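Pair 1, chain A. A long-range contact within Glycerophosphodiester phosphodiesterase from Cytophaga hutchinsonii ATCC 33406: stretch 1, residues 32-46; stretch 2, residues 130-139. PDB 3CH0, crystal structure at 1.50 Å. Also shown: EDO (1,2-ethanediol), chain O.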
# COMPACT_ATOMS: atom_id res chain seq x y z
N ALA A 32 -11.11 3.06 -7.76
CA ALA A 32 -11.42 2.41 -6.50
C ALA A 32 -12.38 3.30 -5.68
O ALA A 32 -13.28 2.78 -5.01
CB ALA A 32 -10.10 2.13 -5.71
N LEU A 33 -12.14 4.61 -5.69
CA LEU A 33 -12.99 5.57 -4.97
C LEU A 33 -14.43 5.46 -5.48
O LEU A 33 -15.37 5.27 -4.71
CB LEU A 33 -12.48 6.99 -5.22
CG LEU A 33 -11.40 7.60 -4.35
CD1 LEU A 33 -10.44 8.53 -5.20
CD2 LEU A 33 -12.00 8.37 -3.19
N LEU A 34 -14.56 5.46 -6.79
CA LEU A 34 -15.88 5.42 -7.41
C LEU A 34 -16.55 4.07 -7.21
O LEU A 34 -17.79 4.00 -7.17
CB LEU A 34 -15.79 5.74 -8.88
CG LEU A 34 -15.41 7.18 -9.21
CD1 LEU A 34 -15.22 7.36 -10.69
CD2 LEU A 34 -16.43 8.17 -8.69
N LEU A 35 -15.78 2.98 -7.11
CA LEU A 35 -16.36 1.68 -6.84
C LEU A 35 -16.94 1.64 -5.45
O LEU A 35 -17.89 0.88 -5.21
CB LEU A 35 -15.29 0.58 -6.95
CG LEU A 35 -14.89 0.01 -8.30
CD1 LEU A 35 -13.70 -1.00 -8.17
CD2 LEU A 35 -16.05 -0.67 -9.01
N GLY A 36 -16.33 2.40 -4.54
CA GLY A 36 -16.78 2.48 -3.19
C GLY A 36 -15.93 1.78 -2.16
O GLY A 36 -16.42 1.45 -1.08
N VAL A 37 -14.63 1.62 -2.44
CA VAL A 37 -13.80 1.01 -1.42
C VAL A 37 -13.76 1.80 -0.12
O VAL A 37 -13.94 3.03 -0.10
CB VAL A 37 -12.36 0.75 -1.90
CG1 VAL A 37 -12.41 -0.13 -3.17
CG2 VAL A 37 -11.56 2.05 -2.12
N THR A 38 -13.48 1.11 0.97
CA THR A 38 -13.36 1.78 2.23
C THR A 38 -12.03 2.59 2.28
O THR A 38 -11.97 3.68 2.85
CB THR A 38 -13.29 0.73 3.36
OG1 THR A 38 -14.31 -0.25 3.21
CG2 THR A 38 -13.33 1.44 4.74
N THR A 39 -10.99 1.99 1.70
CA THR A 39 -9.60 2.44 1.87
C THR A 39 -8.83 2.30 0.57
O THR A 39 -8.95 1.27 -0.14
CB THR A 39 -8.93 1.54 2.91
OG1 THR A 39 -9.67 1.62 4.15
CG2 THR A 39 -7.45 1.91 3.21
N LEU A 40 -8.06 3.34 0.27
CA LEU A 40 -7.08 3.27 -0.81
C LEU A 40 -5.79 2.77 -0.15
O LEU A 40 -5.30 3.40 0.79
CB LEU A 40 -6.84 4.63 -1.41
CG LEU A 40 -8.10 5.36 -1.96
CD1 LEU A 40 -7.70 6.76 -2.46
CD2 LEU A 40 -8.70 4.53 -3.08
N GLU A 41 -5.25 1.69 -0.67
CA GLU A 41 -4.00 1.12 -0.23
C GLU A 41 -2.90 1.48 -1.27
O GLU A 41 -3.13 1.48 -2.50
CB GLU A 41 -4.12 -0.39 -0.03
CG GLU A 41 -2.91 -1.08 0.60
CD GLU A 41 -1.72 -1.26 -0.31
OE1 GLU A 41 -1.81 -1.24 -1.57
OE2 GLU A 41 -0.60 -1.49 0.22
N PHE A 42 -1.70 1.84 -0.82
CA PHE A 42 -0.70 2.30 -1.76
C PHE A 42 0.65 2.34 -1.05
O PHE A 42 0.75 2.14 0.14
CB PHE A 42 -1.03 3.70 -2.30
CG PHE A 42 -1.33 4.68 -1.20
CD1 PHE A 42 -2.61 4.79 -0.68
CD2 PHE A 42 -0.33 5.50 -0.65
CE1 PHE A 42 -2.89 5.61 0.37
CE2 PHE A 42 -0.58 6.33 0.42
CZ PHE A 42 -1.87 6.39 0.92
N ASP A 43 1.69 2.60 -1.83
CA ASP A 43 3.10 2.49 -1.44
C ASP A 43 3.78 3.81 -1.67
O ASP A 43 3.45 4.52 -2.62
CB ASP A 43 3.71 1.46 -2.34
CG ASP A 43 2.96 0.17 -2.34
OD1 ASP A 43 2.92 -0.45 -1.27
OD2 ASP A 43 2.48 -0.32 -3.40
N LEU A 44 4.72 4.16 -0.78
CA LEU A 44 5.39 5.44 -0.81
C LEU A 44 6.89 5.31 -0.79
O LEU A 44 7.47 4.50 -0.03
CB LEU A 44 4.97 6.32 0.37
CG LEU A 44 3.47 6.53 0.58
CD1 LEU A 44 3.12 7.22 1.90
CD2 LEU A 44 2.91 7.32 -0.61
N VAL A 45 7.50 6.11 -1.66
CA VAL A 45 8.96 6.25 -1.78
C VAL A 45 9.28 7.75 -1.90
O VAL A 45 8.36 8.57 -1.89
CB VAL A 45 9.56 5.40 -2.88
CG1 VAL A 45 9.08 3.93 -2.78
CG2 VAL A 45 9.23 6.05 -4.27
N ILE A 46 10.58 8.07 -1.90
CA ILE A 46 11.08 9.46 -1.94
C ILE A 46 11.97 9.70 -3.16
O ILE A 46 12.79 8.86 -3.48
CB ILE A 46 11.89 9.77 -0.68
CG1 ILE A 46 11.11 9.37 0.61
CG2 ILE A 46 12.25 11.29 -0.59
CD1 ILE A 46 9.77 10.05 0.84
N LYS A 130 -14.89 10.75 3.48
CA LYS A 130 -14.88 9.57 4.35
C LYS A 130 -13.82 8.51 3.96
O LYS A 130 -13.58 7.58 4.71
CB LYS A 130 -16.27 8.93 4.39
CG LYS A 130 -17.37 9.84 5.07
N ILE A 131 -13.21 8.69 2.80
CA ILE A 131 -12.20 7.72 2.33
C ILE A 131 -11.08 7.58 3.36
O ILE A 131 -10.64 8.53 3.99
CB ILE A 131 -11.62 8.10 0.94
CG1 ILE A 131 -10.76 6.98 0.32
CG2 ILE A 131 -10.82 9.44 1.02
CD1 ILE A 131 -11.53 5.72 -0.03
N GLN A 132 -10.58 6.36 3.50
CA GLN A 132 -9.44 6.06 4.34
C GLN A 132 -8.23 5.68 3.46
O GLN A 132 -8.38 5.34 2.27
CB GLN A 132 -9.80 4.96 5.35
CG GLN A 132 -10.79 5.45 6.37
CD GLN A 132 -11.35 4.39 7.26
OE1 GLN A 132 -12.48 3.93 7.04
NE2 GLN A 132 -10.59 3.99 8.26
N TYR A 133 -7.04 5.76 4.06
CA TYR A 133 -5.78 5.57 3.40
C TYR A 133 -4.97 4.53 4.20
O TYR A 133 -4.94 4.59 5.42
CB TYR A 133 -5.01 6.87 3.41
CG TYR A 133 -5.67 8.03 2.77
CD1 TYR A 133 -6.58 8.85 3.48
CD2 TYR A 133 -5.41 8.36 1.45
CE1 TYR A 133 -7.19 9.92 2.86
CE2 TYR A 133 -5.96 9.47 0.84
CZ TYR A 133 -6.91 10.23 1.54
OH TYR A 133 -7.44 11.34 0.87
N ASN A 134 -4.26 3.67 3.47
CA ASN A 134 -3.31 2.75 4.06
C ASN A 134 -2.06 2.86 3.23
O ASN A 134 -1.97 2.30 2.11
CB ASN A 134 -3.89 1.34 4.04
CG ASN A 134 -3.03 0.36 4.80
OD1 ASN A 134 -2.02 0.78 5.44
ND2 ASN A 134 -3.30 -0.95 4.64
N GLY A 135 -1.09 3.64 3.74
CA GLY A 135 0.12 3.93 2.99
C GLY A 135 1.33 3.24 3.53
O GLY A 135 1.61 3.34 4.71
N GLU A 136 2.06 2.60 2.62
CA GLU A 136 3.21 1.75 2.99
C GLU A 136 4.50 2.50 2.84
O GLU A 136 4.83 2.98 1.77
CB GLU A 136 3.25 0.44 2.16
CG GLU A 136 4.36 -0.53 2.65
CD GLU A 136 4.33 -1.89 2.05
OE1 GLU A 136 3.35 -2.26 1.39
OE2 GLU A 136 5.39 -2.58 2.23
N ILE A 137 5.27 2.60 3.92
CA ILE A 137 6.65 3.04 3.85
C ILE A 137 7.54 1.92 3.38
O ILE A 137 7.76 0.96 4.12
CB ILE A 137 7.13 3.69 5.19
CG1 ILE A 137 6.38 5.03 5.32
CG2 ILE A 137 8.64 3.93 5.23
CD1 ILE A 137 6.96 6.08 6.26
N LYS A 138 7.97 2.04 2.13
CA LYS A 138 8.82 1.06 1.52
C LYS A 138 10.32 1.21 1.82
O LYS A 138 11.11 1.48 0.94
CB LYS A 138 8.56 1.05 0.00
CG LYS A 138 7.21 0.49 -0.38
CD LYS A 138 7.12 -1.03 -0.21
CE LYS A 138 5.92 -1.74 -0.82
NZ LYS A 138 5.81 -3.23 -0.37
N SER A 139 10.67 0.99 3.09
CA SER A 139 12.05 1.10 3.58
C SER A 139 12.56 -0.30 3.91
O SER A 139 11.78 -1.19 4.35
CB SER A 139 12.14 2.01 4.81
OG SER A 139 11.27 1.55 5.85
C1 EDO O . -11.98 0.28 9.30
O1 EDO O . -11.12 1.43 9.36
C2 EDO O . -13.14 0.45 8.31
O2 EDO O . -13.88 1.65 8.59
O HOH W 1 -13.86 4.77 4.47

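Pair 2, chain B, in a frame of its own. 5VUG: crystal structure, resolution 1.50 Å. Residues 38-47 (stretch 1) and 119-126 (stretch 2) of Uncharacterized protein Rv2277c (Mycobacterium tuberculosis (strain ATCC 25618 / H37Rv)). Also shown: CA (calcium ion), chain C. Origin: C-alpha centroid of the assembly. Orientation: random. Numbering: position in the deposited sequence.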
# COMPACT_ATOMS: atom_id res chain seq x y z
N GLY B 38 37.35 2.90 1.34
CA GLY B 38 37.05 3.18 -0.05
C GLY B 38 35.65 3.65 -0.36
O GLY B 38 35.25 3.61 -1.53
N VAL B 39 34.89 4.11 0.64
CA VAL B 39 33.52 4.54 0.35
C VAL B 39 33.52 5.77 -0.56
O VAL B 39 34.49 6.54 -0.62
CB VAL B 39 32.70 4.79 1.63
CG1 VAL B 39 32.75 3.55 2.53
CG2 VAL B 39 33.18 6.06 2.34
N ASP B 40 32.41 5.95 -1.27
CA ASP B 40 32.20 7.06 -2.20
C ASP B 40 31.33 8.16 -1.61
O ASP B 40 31.18 9.22 -2.24
CB ASP B 40 31.52 6.54 -3.47
CG ASP B 40 32.27 5.39 -4.10
OD1 ASP B 40 33.39 5.62 -4.60
OD2 ASP B 40 31.76 4.24 -4.05
N GLY B 41 30.71 7.93 -0.47
CA GLY B 41 29.88 8.94 0.15
C GLY B 41 29.77 8.64 1.63
O GLY B 41 30.01 7.51 2.06
N MSE B 42 29.41 9.67 2.39
CA MSE B 42 29.38 9.61 3.85
C MSE B 42 28.01 10.10 4.34
O MSE B 42 27.65 11.26 4.13
CB MSE B 42 30.51 10.48 4.43
CG MSE B 42 30.78 10.31 5.91
SE MSE B 42 31.58 8.56 6.32
CE MSE B 42 33.23 8.69 5.29
N TRP B 43 27.25 9.22 4.98
CA TRP B 43 25.92 9.56 5.49
C TRP B 43 26.03 9.77 7.00
O TRP B 43 26.42 8.85 7.73
CB TRP B 43 24.95 8.41 5.18
CG TRP B 43 23.54 8.61 5.68
CD1 TRP B 43 23.10 8.59 6.99
CD2 TRP B 43 22.38 8.84 4.87
NE1 TRP B 43 21.74 8.80 7.03
CE2 TRP B 43 21.27 8.97 5.75
CE3 TRP B 43 22.16 8.96 3.49
CZ2 TRP B 43 19.98 9.21 5.29
CZ3 TRP B 43 20.87 9.20 3.04
CH2 TRP B 43 19.79 9.33 3.94
N LEU B 44 25.66 10.96 7.47
CA LEU B 44 25.86 11.33 8.86
C LEU B 44 24.56 11.89 9.43
O LEU B 44 23.83 12.60 8.73
CB LEU B 44 26.95 12.42 8.95
CG LEU B 44 28.31 12.08 8.33
CD1 LEU B 44 29.22 13.30 8.29
CD2 LEU B 44 28.98 10.90 9.08
N THR B 45 24.27 11.59 10.70
CA THR B 45 23.04 12.07 11.33
C THR B 45 23.37 13.27 12.19
O THR B 45 24.28 13.20 13.02
CB THR B 45 22.39 10.99 12.21
OG1 THR B 45 22.59 9.69 11.64
CG2 THR B 45 20.91 11.28 12.34
N VAL B 46 22.63 14.37 12.02
CA VAL B 46 23.00 15.66 12.59
C VAL B 46 21.90 16.15 13.54
O VAL B 46 20.71 16.13 13.20
CB VAL B 46 23.29 16.71 11.50
CG1 VAL B 46 23.92 17.95 12.12
CG2 VAL B 46 24.19 16.11 10.42
N GLN B 47 22.32 16.58 14.74
CA GLN B 47 21.47 17.27 15.71
C GLN B 47 22.22 18.52 16.17
O GLN B 47 23.35 18.77 15.75
CB GLN B 47 21.04 16.34 16.86
CG GLN B 47 20.21 15.14 16.36
CD GLN B 47 19.59 14.35 17.50
OE1 GLN B 47 18.85 14.90 18.32
NE2 GLN B 47 19.88 13.05 17.56
N ASP B 119 36.71 15.54 -2.13
CA ASP B 119 35.84 14.98 -3.15
C ASP B 119 34.61 14.28 -2.58
O ASP B 119 33.74 13.88 -3.35
CB ASP B 119 36.61 13.90 -3.90
CG ASP B 119 37.12 12.84 -2.97
OD1 ASP B 119 38.13 13.09 -2.28
OD2 ASP B 119 36.47 11.78 -2.87
N MSE B 120 34.52 14.08 -1.28
CA MSE B 120 33.47 13.19 -0.81
C MSE B 120 32.12 13.83 -0.53
O MSE B 120 32.00 14.81 0.22
CB MSE B 120 33.90 12.34 0.38
CG MSE B 120 32.90 11.20 0.62
SE MSE B 120 33.60 10.19 1.96
CE MSE B 120 35.03 9.40 0.95
N THR B 121 31.11 13.23 -1.15
CA THR B 121 29.75 13.70 -0.97
C THR B 121 29.28 13.31 0.42
O THR B 121 29.46 12.17 0.86
CB THR B 121 28.85 13.06 -2.03
OG1 THR B 121 29.39 13.34 -3.34
CG2 THR B 121 27.43 13.63 -1.93
N LEU B 122 28.68 14.28 1.12
CA LEU B 122 28.12 14.08 2.45
C LEU B 122 26.60 14.10 2.33
O LEU B 122 26.04 15.02 1.72
CB LEU B 122 28.56 15.20 3.38
CG LEU B 122 30.07 15.50 3.41
CD1 LEU B 122 30.37 16.63 4.36
CD2 LEU B 122 30.84 14.23 3.78
N PHE B 123 25.95 13.12 2.93
CA PHE B 123 24.50 13.10 3.06
C PHE B 123 24.21 13.34 4.53
O PHE B 123 24.64 12.55 5.39
CB PHE B 123 23.94 11.76 2.58
CG PHE B 123 24.22 11.49 1.13
CD1 PHE B 123 23.34 11.95 0.15
CD2 PHE B 123 25.40 10.87 0.74
CE1 PHE B 123 23.61 11.73 -1.20
CE2 PHE B 123 25.67 10.65 -0.60
CZ PHE B 123 24.78 11.08 -1.58
N LEU B 124 23.53 14.44 4.83
CA LEU B 124 23.32 14.89 6.20
C LEU B 124 21.86 14.67 6.53
O LEU B 124 20.99 15.37 6.00
CB LEU B 124 23.69 16.36 6.34
CG LEU B 124 25.13 16.69 5.92
CD1 LEU B 124 25.42 18.18 6.15
CD2 LEU B 124 26.13 15.81 6.66
N ASP B 125 21.59 13.70 7.40
CA ASP B 125 20.22 13.34 7.78
C ASP B 125 19.83 14.18 8.99
O ASP B 125 20.41 14.03 10.07
CB ASP B 125 20.14 11.85 8.09
CG ASP B 125 18.72 11.40 8.45
OD1 ASP B 125 17.75 12.11 8.11
OD2 ASP B 125 18.59 10.33 9.08
N LEU B 126 18.86 15.06 8.81
CA LEU B 126 18.45 15.98 9.86
C LEU B 126 17.12 15.55 10.48
O LEU B 126 16.17 15.26 9.76
CB LEU B 126 18.32 17.40 9.30
CG LEU B 126 19.54 18.32 9.26
CD1 LEU B 126 20.73 17.72 8.53
CD2 LEU B 126 19.17 19.67 8.66
CA CA C . 32.17 13.06 -4.85
O HOH W 2 31.62 11.34 -3.31
O HOH W 3 20.70 8.87 9.77
O HOH W 4 34.14 11.62 -5.23

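Fourteen central residues of the two pairs superpose on N, CA and C with an RMSD of 0.5 Å. In both, two neighbouring strands run parallel, their axes crossing at -15° in pair 1 and -19° in pair 2, with closest approaches of 4.4 and 4.6 Å. A glycine with positive phi, Gly A36 or Gly B38, closes a Schellman motif just before the first strand.

The hydrogen-bond ladder identifies the register. In pair 1, Leu A40 N donates to Gln A132 O (2.8 Å) and Leu A40 O accepts from Asn A134 N (2.9 Å); at the matching position, Met B42 N donates to Thr B121 O (2.9 Å) and Met B42 O accepts from Phe B123 N (2.8 Å). Phe A42 and Leu B44 repeat this pattern, as parallel pairing requires. The ladders differ at the start: Gln A132 N reaches Thr A38 O directly at 3.1 Å, whereas Thr B121 N lies 4.2 Å from Asp B40 O, and water 2 fills the gap, accepting from Thr B121 N (2.9 Å) and donating to Asp B40 O (2.4 Å). The same water binds the calcium ion, at 2.4 Å from CA.

Ile A131 and Met B120 match to 0.6 Å at CA, and both lie against the start of the first strand. Ile A131 CG1 packs 3.9 Å from Leu A40 CG; the long side chains of Met B42 and Met B120, both modelled as selenomethionine, make the corresponding contact in pair 2, with Met B120 SE 3.7 Å from Met B42 CE.

Bulk is exchanged between strands at the next apolar position. Phe A42 faces Gly A135, whose CA sits 3.9 Å from the ring centroid and 24° off its normal, a CH-pi contact. An ideal CB on Gly A135 would come within 2.9 Å of Phe A42 CE2, a clash. Pair 2 places leucines at both positions, with Leu B44 CB 4.2 Å from Leu B124 CD2.

The other face diverges most in chemistry. Glu A41 and Asn A134 are replaced by Trp B43 and Phe B123, which pack with Trp B43 CE3 3.4 Å from Phe B123 CB. Further along, Asp A43 OD1 and Glu A136 OE1 are 3.2 Å apart, two acceptors without a hydrogen bond between them; Lys A138 offsets some of this charge through a salt bridge from its NZ to Glu A136 OE2 (2.7 Å). The matching Thr B45 and Asp B125 instead share water 3, which lies 2.8 Å from Thr B45 OG1, donates to Asp B125 OD2 (2.7 Å) and accepts from Trp B43 NE1 (2.9 Å).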